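Local coordinates for prephenate dehydrogenase (Aquifex aeolicus, PDB 2G5C), which catalyses the NAD-dependent oxidative decarboxylation of prephenate to 3-(4-hydroxyphenyl)pyruvate, a step of tyrosine biosynthesis, at the interface of chains A and B. Residues are numbered along the deposited sequence; one frame, centred on the assembly and turned at random. Chains: chain A/B, prephenate dehydrogenase.

The interface of chains A and B. Residues chain A 182, 186-187, 190, 248; chain B 194, 197, 216.
B:Leu194 packs into the notch formed by A:Leu186 and A:Phe248, its branch carbon CG and methyl CD2 sharing the contact: CG lies 3.8 Å from CE1 of the A:Phe248 ring, while CD2 comes within 3.9 Å of CG of A:Leu186. The two leucine side chains run past each other in opposite directions, a side-by-side contact. B:Leu194 has the largest area hidden by the partner chain in the patch, 61 Å². A:Val190, in the same chain as A:Phe248, covers one face of its ring and probably helps hold it: CG2 sits 3.9 Å above the ring plane, over its centre, while the backbone N of B:Leu194 meets the ring edge in plane. The ring gets there with CG anti to the backbone N (chi1 168°). Replacing A:Phe248 by alanine takes away the ring, which is likely to leave B:Leu194 CG and CD2 without their aromatic partner and a gap beneath A:Val190 CG2. To one side, A:Pro187 CG touches CD1 of B:Phe216 at 4.0 Å, the two side chains meeting at a slant. Toward the polar rim, B:Thr197 splits its branches: its methyl CG2 meets CD2 of A:Leu186 tip to tip at 3.9 Å, whereas hydroxyl OG1 lies 3.6 Å from A:Phe248 CD1, a contact and not a hydrogen bond. The patch packs A helices 173-201 and 238-260 against B helix 173-200 and the short helix 214-220, within the family's dimerization region; two-fold symmetry repeats it with chains exchanged.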
ATOM      1  N   VAL A 182      -6.253  -3.912 -13.920  1.00 16.89           N
ATOM      2  CA  VAL A 182      -6.483  -2.669 -13.190  1.00 16.33           C
ATOM      3  C   VAL A 182      -6.341  -2.786 -11.668  1.00 17.31           C
ATOM      4  O   VAL A 182      -5.685  -1.949 -11.041  1.00 17.26           O
ATOM      5  CB  VAL A 182      -7.890  -2.079 -13.504  1.00 18.49           C
ATOM      6  CG1 VAL A 182      -8.041  -0.708 -12.845  1.00 17.40           C
ATOM      7  CG2 VAL A 182      -8.090  -1.966 -15.018  1.00 16.81           C
ATOM      8  N   LEU A 186      -1.779  -2.818 -12.243  1.00 17.12           N
ATOM      9  CA  LEU A 186      -1.580  -1.371 -12.154  1.00 15.84           C
ATOM     10  C   LEU A 186      -0.992  -0.981 -10.798  1.00 17.55           C
ATOM     11  O   LEU A 186      -0.013  -0.238 -10.732  1.00 16.19           O
ATOM     12  CB  LEU A 186      -2.907  -0.639 -12.391  1.00 15.84           C
ATOM     13  CG  LEU A 186      -2.954   0.844 -12.018  1.00 17.46           C
ATOM     14  CD1 LEU A 186      -1.944   1.632 -12.852  1.00 15.00           C
ATOM     15  CD2 LEU A 186      -4.378   1.369 -12.224  1.00 15.63           C
ATOM     16  N   PRO A 187      -1.590  -1.466  -9.692  1.00 17.27           N
ATOM     17  CA  PRO A 187      -1.078  -1.139  -8.358  1.00 18.98           C
ATOM     18  C   PRO A 187       0.390  -1.524  -8.206  1.00 19.60           C
ATOM     19  O   PRO A 187       1.168  -0.813  -7.571  1.00 18.46           O
ATOM     20  CB  PRO A 187      -1.985  -1.950  -7.435  1.00 21.52           C
ATOM     21  CG  PRO A 187      -3.284  -1.936  -8.163  1.00 18.22           C
ATOM     22  CD  PRO A 187      -2.873  -2.186  -9.595  1.00 17.91           C
ATOM     23  N   VAL A 190       2.558   0.821 -10.292  1.00 16.22           N
ATOM     24  CA  VAL A 190       2.648   2.086  -9.573  1.00 18.01           C
ATOM     25  C   VAL A 190       3.714   2.039  -8.475  1.00 16.40           C
ATOM     26  O   VAL A 190       4.488   2.981  -8.312  1.00 17.48           O
ATOM     27  CB  VAL A 190       1.268   2.457  -8.960  1.00 17.10           C
ATOM     28  CG1 VAL A 190       1.438   3.469  -7.847  1.00 20.44           C
ATOM     29  CG2 VAL A 190       0.375   3.032 -10.050  1.00 18.55           C
ATOM     30  N   PHE A 248      -5.054   5.437 -14.995  1.00 19.51           N
ATOM     31  CA  PHE A 248      -4.518   5.938 -13.739  1.00 19.63           C
ATOM     32  C   PHE A 248      -3.941   7.347 -13.897  1.00 20.23           C
ATOM     33  O   PHE A 248      -4.172   8.220 -13.058  1.00 17.78           O
ATOM     34  CB  PHE A 248      -3.422   4.991 -13.219  1.00 18.71           C
ATOM     35  CG  PHE A 248      -2.619   5.564 -12.081  1.00 17.37           C
ATOM     36  CD1 PHE A 248      -3.165   5.661 -10.806  1.00 17.87           C
ATOM     37  CD2 PHE A 248      -1.334   6.053 -12.300  1.00 19.38           C
ATOM     38  CE1 PHE A 248      -2.441   6.243  -9.756  1.00 17.11           C
ATOM     39  CE2 PHE A 248      -0.595   6.637 -11.262  1.00 17.94           C
ATOM     40  CZ  PHE A 248      -1.150   6.734  -9.986  1.00 17.76           C
TER
ATOM     41  N   LEU B 194      -5.458   6.124  -7.365  1.00 15.56           N
ATOM     42  CA  LEU B 194      -5.650   4.707  -7.651  1.00 15.81           C
ATOM     43  C   LEU B 194      -7.110   4.348  -7.399  1.00 16.33           C
ATOM     44  O   LEU B 194      -7.716   3.596  -8.159  1.00 15.47           O
ATOM     45  CB  LEU B 194      -4.746   3.842  -6.767  1.00 18.52           C
ATOM     46  CG  LEU B 194      -3.365   3.498  -7.333  1.00 21.34           C
ATOM     47  CD1 LEU B 194      -2.518   2.808  -6.265  1.00 22.59           C
ATOM     48  CD2 LEU B 194      -3.534   2.595  -8.548  1.00 21.90           C
ATOM     49  N   THR B 197      -9.261   5.799 -10.088  1.00 17.39           N
ATOM     50  CA  THR B 197      -9.124   5.042 -11.328  1.00 17.44           C
ATOM     51  C   THR B 197     -10.182   3.952 -11.449  1.00 17.92           C
ATOM     52  O   THR B 197     -10.756   3.763 -12.517  1.00 18.32           O
ATOM     53  CB  THR B 197      -7.735   4.383 -11.429  1.00 15.44           C
ATOM     54  OG1 THR B 197      -6.730   5.398 -11.503  1.00 17.14           O
ATOM     55  CG2 THR B 197      -7.648   3.506 -12.662  1.00 17.81           C
ATOM     56  N   PHE B 216      -3.930  -4.112  -3.472  1.00 33.58           N
ATOM     57  CA  PHE B 216      -4.673  -2.883  -3.719  1.00 28.95           C
ATOM     58  C   PHE B 216      -5.079  -2.174  -2.431  1.00 26.97           C
ATOM     59  O   PHE B 216      -4.845  -0.979  -2.276  1.00 23.67           O
ATOM     60  CB  PHE B 216      -5.936  -3.171  -4.533  1.00 27.78           C
ATOM     61  CG  PHE B 216      -6.745  -1.947  -4.822  1.00 25.72           C
ATOM     62  CD1 PHE B 216      -6.491  -1.184  -5.955  1.00 23.65           C
ATOM     63  CD2 PHE B 216      -7.719  -1.518  -3.928  1.00 23.56           C
ATOM     64  CE1 PHE B 216      -7.198  -0.006  -6.189  1.00 24.62           C
ATOM     65  CE2 PHE B 216      -8.425  -0.352  -4.150  1.00 24.30           C
ATOM     66  CZ  PHE B 216      -8.162   0.410  -5.286  1.00 26.12           C
TER